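Local coordinates for DUF2666 domain-containing protein (Pyrococcus furiosus, PDB 3V68) that is of unknown function but probably binds double-stranded DNA, at residues L6-K11 with N38-K43; A30-R35 with I137-R142. All coordinates share one frame; numbering follows the deposited sequence.

Interaction 1. Residues L6-K11 with N38-K43; sequences LEFTAK and NTVSSK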
ATOM      1  N   LEU A   6      13.264 -16.158  -1.372  1.00 16.76           N
ATOM      2  CA  LEU A   6      12.590 -14.875  -1.301  1.00 15.81           C
ATOM      3  C   LEU A   6      12.394 -14.386  -2.716  1.00 15.11           C
ATOM      4  O   LEU A   6      13.342 -13.940  -3.355  1.00 14.64           O
ATOM      5  CB  LEU A   6      13.408 -13.876  -0.485  1.00 16.00           C
ATOM      6  CG  LEU A   6      12.756 -12.554  -0.094  1.00 17.20           C
ATOM      7  CD1 LEU A   6      11.368 -12.767   0.515  1.00 17.47           C
ATOM      8  CD2 LEU A   6      13.650 -11.797   0.869  1.00 16.94           C
ATOM      9  N   GLU A   7      11.167 -14.493  -3.213  1.00 14.49           N
ATOM     10  CA  GLU A   7      10.898 -14.173  -4.606  1.00 14.61           C
ATOM     11  C   GLU A   7       9.521 -13.575  -4.843  1.00 13.77           C
ATOM     12  O   GLU A   7       8.555 -13.867  -4.122  1.00 13.11           O
ATOM     13  CB  GLU A   7      11.101 -15.396  -5.507  1.00 15.34           C
ATOM     14  CG  GLU A   7      10.154 -16.553  -5.259  1.00 17.90           C
ATOM     15  CD  GLU A   7      10.231 -17.611  -6.347  1.00 20.62           C
ATOM     16  OE1 GLU A   7       9.161 -18.060  -6.807  1.00 22.98           O
ATOM     17  OE2 GLU A   7      11.360 -17.990  -6.741  1.00 21.53           O
ATOM     18  N   PHE A   8       9.461 -12.723  -5.859  1.00 13.17           N
ATOM     19  CA  PHE A   8       8.214 -12.187  -6.366  1.00 13.08           C
ATOM     20  C   PHE A   8       8.228 -12.260  -7.883  1.00 13.33           C
ATOM     21  O   PHE A   8       9.154 -11.764  -8.522  1.00 13.53           O
ATOM     22  CB  PHE A   8       8.006 -10.731  -5.924  1.00 13.04           C
ATOM     23  CG  PHE A   8       6.783 -10.102  -6.519  1.00 12.73           C
ATOM     24  CD1 PHE A   8       5.522 -10.414  -6.023  1.00 13.53           C
ATOM     25  CD2 PHE A   8       6.884  -9.218  -7.596  1.00 13.57           C
ATOM     26  CE1 PHE A   8       4.377  -9.856  -6.581  1.00 12.66           C
ATOM     27  CE2 PHE A   8       5.740  -8.652  -8.158  1.00 13.98           C
ATOM     28  CZ  PHE A   8       4.487  -8.972  -7.651  1.00 13.64           C
ATOM     29  N   THR A   9       7.204 -12.883  -8.457  1.00 13.58           N
ATOM     30  CA  THR A   9       6.989 -12.804  -9.901  1.00 14.18           C
ATOM     31  C   THR A   9       5.525 -12.507 -10.182  1.00 14.48           C
ATOM     32  O   THR A   9       4.646 -12.862  -9.393  1.00 14.34           O
ATOM     33  CB  THR A   9       7.429 -14.081 -10.685  1.00 14.29           C
ATOM     34  OG1 THR A   9       6.593 -15.194 -10.344  1.00 14.90           O
ATOM     35  CG2 THR A   9       8.890 -14.439 -10.416  1.00 15.23           C
ATOM     36  N   ALA A  10       5.280 -11.834 -11.299  1.00 15.10           N
ATOM     37  CA  ALA A  10       3.930 -11.554 -11.757  1.00 15.96           C
ATOM     38  C   ALA A  10       3.900 -11.689 -13.265  1.00 16.76           C
ATOM     39  O   ALA A  10       4.843 -11.293 -13.950  1.00 16.75           O
ATOM     40  CB  ALA A  10       3.497 -10.156 -11.339  1.00 16.03           C
ATOM     41  N   LYS A  11       2.819 -12.272 -13.769  1.00 17.60           N
ATOM     42  CA  LYS A  11       2.598 -12.411 -15.201  1.00 18.51           C
ATOM     43  C   LYS A  11       1.101 -12.285 -15.446  1.00 18.79           C
ATOM     44  O   LYS A  11       0.328 -13.145 -15.034  1.00 18.37           O
ATOM     45  CB  LYS A  11       3.129 -13.759 -15.698  1.00 18.83           C
ATOM     46  CG  LYS A  11       2.848 -14.044 -17.166  1.00 20.29           C
ATOM     47  CD  LYS A  11       3.485 -15.356 -17.599  1.00 22.68           C
ATOM     48  CE  LYS A  11       3.065 -15.736 -19.011  1.00 23.84           C
ATOM     49  NZ  LYS A  11       1.675 -16.272 -19.069  1.00 25.97           N
ATOM     50  N   ASN A  38       6.248  -1.291  -3.332  1.00  9.57           N
ATOM     51  CA  ASN A  38       6.055  -0.232  -4.325  1.00 10.01           C
ATOM     52  C   ASN A  38       5.385  -0.763  -5.593  1.00 10.43           C
ATOM     53  O   ASN A  38       4.487  -0.124  -6.153  1.00 11.05           O
ATOM     54  CB  ASN A  38       7.398   0.410  -4.693  1.00 10.14           C
ATOM     55  CG  ASN A  38       8.050   1.140  -3.527  1.00 10.07           C
ATOM     56  OD1 ASN A  38       7.398   1.493  -2.540  1.00 10.84           O
ATOM     57  ND2 ASN A  38       9.355   1.369  -3.639  1.00 11.22           N
ATOM     58  N   THR A  39       5.814  -1.949  -6.013  1.00 10.36           N
ATOM     59  CA  THR A  39       5.335  -2.576  -7.247  1.00 10.59           C
ATOM     60  C   THR A  39       3.875  -2.996  -7.146  1.00 10.49           C
ATOM     61  O   THR A  39       3.061  -2.623  -7.993  1.00 10.88           O
ATOM     62  CB  THR A  39       6.218  -3.773  -7.633  1.00 10.92           C
ATOM     63  OG1 THR A  39       7.577  -3.332  -7.725  1.00 11.33           O
ATOM     64  CG2 THR A  39       5.795  -4.361  -8.985  1.00 11.63           C
ATOM     65  N   VAL A  40       3.536  -3.767  -6.117  1.00 10.35           N
ATOM     66  CA  VAL A  40       2.163  -4.255  -6.000  1.00 10.35           C
ATOM     67  C   VAL A  40       1.182  -3.117  -5.727  1.00 10.44           C
ATOM     68  O   VAL A  40       0.060  -3.124  -6.240  1.00 10.57           O
ATOM     69  CB  VAL A  40       2.008  -5.424  -4.998  1.00 10.35           C
ATOM     70  CG1 VAL A  40       2.924  -6.577  -5.390  1.00 11.01           C
ATOM     71  CG2 VAL A  40       2.277  -4.986  -3.559  1.00  9.67           C
ATOM     72  N   SER A  41       1.611  -2.125  -4.951  1.00 10.60           N
ATOM     73  CA  SER A  41       0.748  -0.981  -4.647  1.00 11.17           C
ATOM     74  C   SER A  41       0.416  -0.189  -5.905  1.00 11.60           C
ATOM     75  O   SER A  41      -0.706   0.291  -6.059  1.00 12.04           O
ATOM     76  CB  SER A  41       1.393  -0.075  -3.607  1.00 10.83           C
ATOM     77  OG  SER A  41       1.488  -0.733  -2.357  1.00 12.00           O
ATOM     78  N   SER A  42       1.386  -0.079  -6.808  1.00 11.92           N
ATOM     79  CA  SER A  42       1.197   0.656  -8.061  1.00 12.83           C
ATOM     80  C   SER A  42       0.208  -0.039  -8.999  1.00 12.78           C
ATOM     81  O   SER A  42      -0.434   0.613  -9.825  1.00 13.18           O
ATOM     82  CB  SER A  42       2.538   0.866  -8.774  1.00 12.96           C
ATOM     83  OG  SER A  42       2.975  -0.305  -9.440  1.00 16.24           O
ATOM     84  N   LYS A  43       0.085  -1.357  -8.854  1.00 12.80           N
ATOM     85  CA  LYS A  43      -0.761  -2.165  -9.738  1.00 13.22           C
ATOM     86  C   LYS A  43      -2.176  -2.413  -9.228  1.00 13.30           C
ATOM     87  O   LYS A  43      -3.059  -2.759 -10.012  1.00 13.53           O
ATOM     88  CB  LYS A  43      -0.089  -3.503 -10.057  1.00 13.34           C
ATOM     89  CG  LYS A  43       1.149  -3.393 -10.936  1.00 14.08           C
ATOM     90  CD  LYS A  43       0.810  -2.951 -12.356  1.00 17.37           C
ATOM     91  CE  LYS A  43       2.055  -2.925 -13.223  1.00 18.74           C
ATOM     92  NZ  LYS A  43       1.752  -2.437 -14.596  1.00 21.80           N
TER
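The side chain of Phe8 swings away from its own backbone N (chi1 175°) and projects from strand 5-12 at helix 26-43, where Val40 meets it with CG1, the branch set opposite its carbonyl carbon (chi1 -57°). The methyl comes up obliquely to the far end of the ring: Val40 CG1 lies 3.6 Å from Phe8 CZ and 3.8 Å from Phe8 CE1. On the other side of CZ the touch is slacker, with Thr39 CG2 at 4.4 Å from Phe8 CE2. The ring end is thus met by two methyls from consecutive helix residues. No hydrogen bond joins the two segments; the contact is apolar and buried. Thr39 gives the ring its methyl while its hydroxyl is engaged elsewhere, with Arg35 O one turn back and with Ile123 N. The carbonyl of Thr39 is held near the end of the helix by the Ser42 side chain, whose OG donates to Thr39 O at 2.7 Å, tilted from the carbonyl plane. Closer to the middle of the helix, Phe32 and Val36 also lie against Phe8, and Val17 of the neighbouring strand 15-20 adds a sheet-side contact. Glu7 and Thr9, which alternate with Phe8 along the strand, pair instead with polar groups: Asn138 and Arg131 for Glu7, His136 for Thr9. Such a division between apolar and polar residues is characteristic of an antiparallel sheet with a helix laid over one face, its hydrophobic core lying between the two layers.

Interaction 2. Residues A30-R35 with I137-R142; sequences AMFLSR and INFTAR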
ATOM      1  N   ALA A  30      15.279  -6.070   3.050  1.00 11.23           N
ATOM      2  CA  ALA A  30      14.467  -4.863   3.204  1.00 11.11           C
ATOM      3  C   ALA A  30      14.257  -4.141   1.872  1.00 11.04           C
ATOM      4  O   ALA A  30      13.162  -3.647   1.608  1.00 10.88           O
ATOM      5  CB  ALA A  30      15.072  -3.927   4.249  1.00 11.19           C
ATOM      6  N   MET A  31      15.293  -4.098   1.039  0.50 11.01           N
ATOM      7  CA  MET A  31      15.186  -3.460  -0.271  0.50 10.91           C
ATOM      8  C   MET A  31      14.277  -4.242  -1.219  0.50 10.75           C
ATOM      9  O   MET A  31      13.522  -3.646  -1.988  0.50 10.85           O
ATOM     10  CB  MET A  31      16.571  -3.234  -0.882  0.50 10.95           C
ATOM     11  CG  MET A  31      17.361  -2.136  -0.183  0.50 11.32           C
ATOM     12  SD  MET A  31      16.484  -0.560  -0.156  0.50 12.08           S
ATOM     13  CE  MET A  31      16.507  -0.144  -1.900  0.50 12.70           C
ATOM     14  N   PHE A  32      14.344  -5.570  -1.149  1.00 10.52           N
ATOM     15  CA  PHE A  32      13.446  -6.437  -1.913  1.00 10.12           C
ATOM     16  C   PHE A  32      11.987  -6.199  -1.511  1.00  9.66           C
ATOM     17  O   PHE A  32      11.126  -5.983  -2.374  1.00  9.56           O
ATOM     18  CB  PHE A  32      13.814  -7.911  -1.712  1.00 10.51           C
ATOM     19  CG  PHE A  32      12.775  -8.876  -2.233  1.00 11.06           C
ATOM     20  CD1 PHE A  32      12.719  -9.198  -3.585  1.00 12.37           C
ATOM     21  CD2 PHE A  32      11.848  -9.453  -1.368  1.00 11.58           C
ATOM     22  CE1 PHE A  32      11.754 -10.095  -4.065  1.00 12.56           C
ATOM     23  CE2 PHE A  32      10.880 -10.345  -1.844  1.00 12.45           C
ATOM     24  CZ  PHE A  32      10.838 -10.668  -3.189  1.00 12.52           C
ATOM     25  N   LEU A  33      11.720  -6.210  -0.206  1.00  9.52           N
ATOM     26  CA  LEU A  33      10.355  -6.021   0.276  1.00  9.57           C
ATOM     27  C   LEU A  33       9.829  -4.622  -0.035  1.00  9.41           C
ATOM     28  O   LEU A  33       8.643  -4.452  -0.323  1.00  9.48           O
ATOM     29  CB  LEU A  33      10.264  -6.296   1.777  1.00  9.19           C
ATOM     30  CG  LEU A  33      10.498  -7.737   2.242  1.00 10.14           C
ATOM     31  CD1 LEU A  33      10.584  -7.763   3.761  1.00  9.97           C
ATOM     32  CD2 LEU A  33       9.416  -8.677   1.722  1.00 12.00           C
ATOM     33  N   SER A  34      10.727  -3.638   0.017  1.00  9.49           N
ATOM     34  CA  SER A  34      10.422  -2.258  -0.352  1.00  9.46           C
ATOM     35  C   SER A  34       9.964  -2.188  -1.803  1.00  9.36           C
ATOM     36  O   SER A  34       8.924  -1.604  -2.110  1.00  9.71           O
ATOM     37  CB  SER A  34      11.659  -1.376  -0.166  1.00  9.36           C
ATOM     38  OG  SER A  34      11.948  -1.183   1.206  1.00 10.20           O
ATOM     39  N   ARG A  35      10.745  -2.799  -2.688  1.00  9.16           N
ATOM     40  CA  ARG A  35      10.416  -2.839  -4.108  1.00  9.49           C
ATOM     41  C   ARG A  35       9.131  -3.620  -4.395  1.00  9.31           C
ATOM     42  O   ARG A  35       8.317  -3.197  -5.221  1.00  9.68           O
ATOM     43  CB  ARG A  35      11.615  -3.342  -4.911  1.00  9.59           C
ATOM     44  CG  ARG A  35      12.720  -2.286  -4.978  1.00  9.84           C
ATOM     45  CD  ARG A  35      14.048  -2.840  -5.489  1.00 10.21           C
ATOM     46  NE  ARG A  35      13.958  -3.513  -6.787  1.00 10.36           N
ATOM     47  CZ  ARG A  35      13.839  -2.894  -7.961  1.00 10.18           C
ATOM     48  NH1 ARG A  35      13.777  -1.569  -8.028  1.00 10.33           N
ATOM     49  NH2 ARG A  35      13.788  -3.607  -9.077  1.00 12.16           N
ATOM     50  N   ILE A 137       0.211 -14.392  -9.953  1.00 16.03           N
ATOM     51  CA  ILE A 137       0.935 -13.566  -8.996  1.00 15.59           C
ATOM     52  C   ILE A 137       1.614 -14.538  -8.038  1.00 14.92           C
ATOM     53  O   ILE A 137       0.992 -15.499  -7.590  1.00 14.58           O
ATOM     54  CB  ILE A 137      -0.015 -12.647  -8.182  1.00 15.73           C
ATOM     55  CG1 ILE A 137      -0.982 -11.871  -9.099  1.00 16.90           C
ATOM     56  CG2 ILE A 137       0.784 -11.723  -7.247  1.00 16.32           C
ATOM     57  CD1 ILE A 137      -0.334 -10.857 -10.027  1.00 18.39           C
ATOM     58  N   ASN A 138       2.884 -14.295  -7.726  1.00 14.40           N
ATOM     59  CA  ASN A 138       3.628 -15.176  -6.826  1.00 14.26           C
ATOM     60  C   ASN A 138       4.564 -14.426  -5.878  1.00 13.59           C
ATOM     61  O   ASN A 138       5.578 -13.871  -6.308  1.00 13.69           O
ATOM     62  CB  ASN A 138       4.397 -16.233  -7.638  1.00 14.80           C
ATOM     63  CG  ASN A 138       5.459 -16.947  -6.821  1.00 15.95           C
ATOM     64  OD1 ASN A 138       5.241 -17.306  -5.662  1.00 17.29           O
ATOM     65  ND2 ASN A 138       6.628 -17.151  -7.426  1.00 18.67           N
ATOM     66  N   PHE A 139       4.207 -14.406  -4.594  1.00 12.92           N
ATOM     67  CA  PHE A 139       5.115 -13.972  -3.535  1.00 12.48           C
ATOM     68  C   PHE A 139       5.408 -15.166  -2.642  1.00 12.78           C
ATOM     69  O   PHE A 139       4.512 -15.687  -1.978  1.00 12.33           O
ATOM     70  CB  PHE A 139       4.517 -12.829  -2.701  1.00 12.35           C
ATOM     71  CG  PHE A 139       5.431 -12.329  -1.603  1.00 11.79           C
ATOM     72  CD1 PHE A 139       6.323 -11.297  -1.851  1.00 12.19           C
ATOM     73  CD2 PHE A 139       5.403 -12.897  -0.327  1.00 12.81           C
ATOM     74  CE1 PHE A 139       7.171 -10.824  -0.854  1.00 12.92           C
ATOM     75  CE2 PHE A 139       6.251 -12.439   0.682  1.00 13.01           C
ATOM     76  CZ  PHE A 139       7.142 -11.397   0.415  1.00 12.71           C
ATOM     77  N   THR A 140       6.667 -15.586  -2.618  1.00 13.24           N
ATOM     78  CA  THR A 140       7.073 -16.729  -1.814  1.00 14.04           C
ATOM     79  C   THR A 140       8.268 -16.340  -0.965  1.00 14.35           C
ATOM     80  O   THR A 140       9.277 -15.854  -1.483  1.00 14.43           O
ATOM     81  CB  THR A 140       7.401 -17.957  -2.700  1.00 14.23           C
ATOM     82  OG1 THR A 140       6.226 -18.360  -3.407  1.00 16.01           O
ATOM     83  CG2 THR A 140       7.890 -19.128  -1.858  1.00 15.17           C
ATOM     84  N   ALA A 141       8.131 -16.534   0.343  1.00 14.77           N
ATOM     85  CA  ALA A 141       9.182 -16.201   1.289  1.00 15.56           C
ATOM     86  C   ALA A 141       9.372 -17.307   2.306  1.00 16.44           C
ATOM     87  O   ALA A 141       8.413 -17.744   2.946  1.00 16.21           O
ATOM     88  CB  ALA A 141       8.861 -14.886   1.997  1.00 15.50           C
ATOM     89  N   ARG A 142      10.610 -17.771   2.437  1.00 17.68           N
ATOM     90  CA  ARG A 142      11.004 -18.579   3.580  1.00 19.51           C
ATOM     91  C   ARG A 142      12.393 -18.156   4.040  1.00 19.96           C
ATOM     92  O   ARG A 142      13.371 -18.265   3.294  1.00 20.12           O
ATOM     93  CB  ARG A 142      10.962 -20.076   3.267  1.00 19.62           C
ATOM     94  CG  ARG A 142      10.955 -20.959   4.527  1.00 22.04           C
ATOM     95  CD  ARG A 142      12.363 -21.242   5.055  1.00 25.03           C
ATOM     96  NE  ARG A 142      12.345 -21.792   6.411  1.00 27.64           N
ATOM     97  CZ  ARG A 142      13.349 -22.458   6.974  1.00 29.14           C
ATOM     98  NH1 ARG A 142      14.475 -22.679   6.304  1.00 30.55           N
ATOM     99  NH2 ARG A 142      13.227 -22.913   8.214  1.00 29.68           N
TER
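Phe139 reaches out from strand 136-143 to Phe32 and Leu33 of helix 26-43, a helix-on-sheet packing in which the helix covers one face of the four-stranded antiparallel sheet. The backbones stay well apart, 10.3 Å between Leu33 CA and Phe139 CA, and the long side chains bridge the gap. Phe139 extends with its CG anti to the backbone N (chi1 -179°), which carries CE1 and CZ to the helix. Leu33 CD2 sits at the ring's edge, in its plane, 3.8 Å from Phe139 CZ and 4.0 Å from Phe139 CE1. Beside it the two aromatic rings approach each other obliquely, with Phe32 CE2 3.9 Å from Phe139 CE1. This buried apolar trio is the close part; Val148 also packs on Phe139, Ile178 on Leu33 and Leu6 on Phe32. Away from it, Met31, Arg35 and Arg142 have side chains partly open to solvent and make no contact between the segments; Arg35 turns to Glu19 in a salt bridge. Thr140 points away from the helix, and its OG1 donates to Asn138 OD1 at 2.7 Å, in the plane of that amide carbonyl. Inside the helix, Ala30 O is gripped from opposite faces of its plane: Ser34 N reaches it at 2.9 Å and Ser34 OG at 2.8 Å.

From the N terminus the chain first lays down strand 5-12, turns back through strand 15-20 and enters helix 26-43, whose last turns return to the first strand in interaction 1, closing a loop of 26 residues. Interaction 2 starts earlier on that helix, at 30-35, and closes only after an excursion of 101 residues, about half of them helical, when 137-142 joins the sheet beside strand 5-12. The segments therefore alternate, and the two contacts cross without nesting. The centres of the two contacts are about 8 Å apart. One helix of the first DUF2666 range thus spans neighbouring strands, the second from the other DUF2666 range, tying both into one sheet-and-helix core.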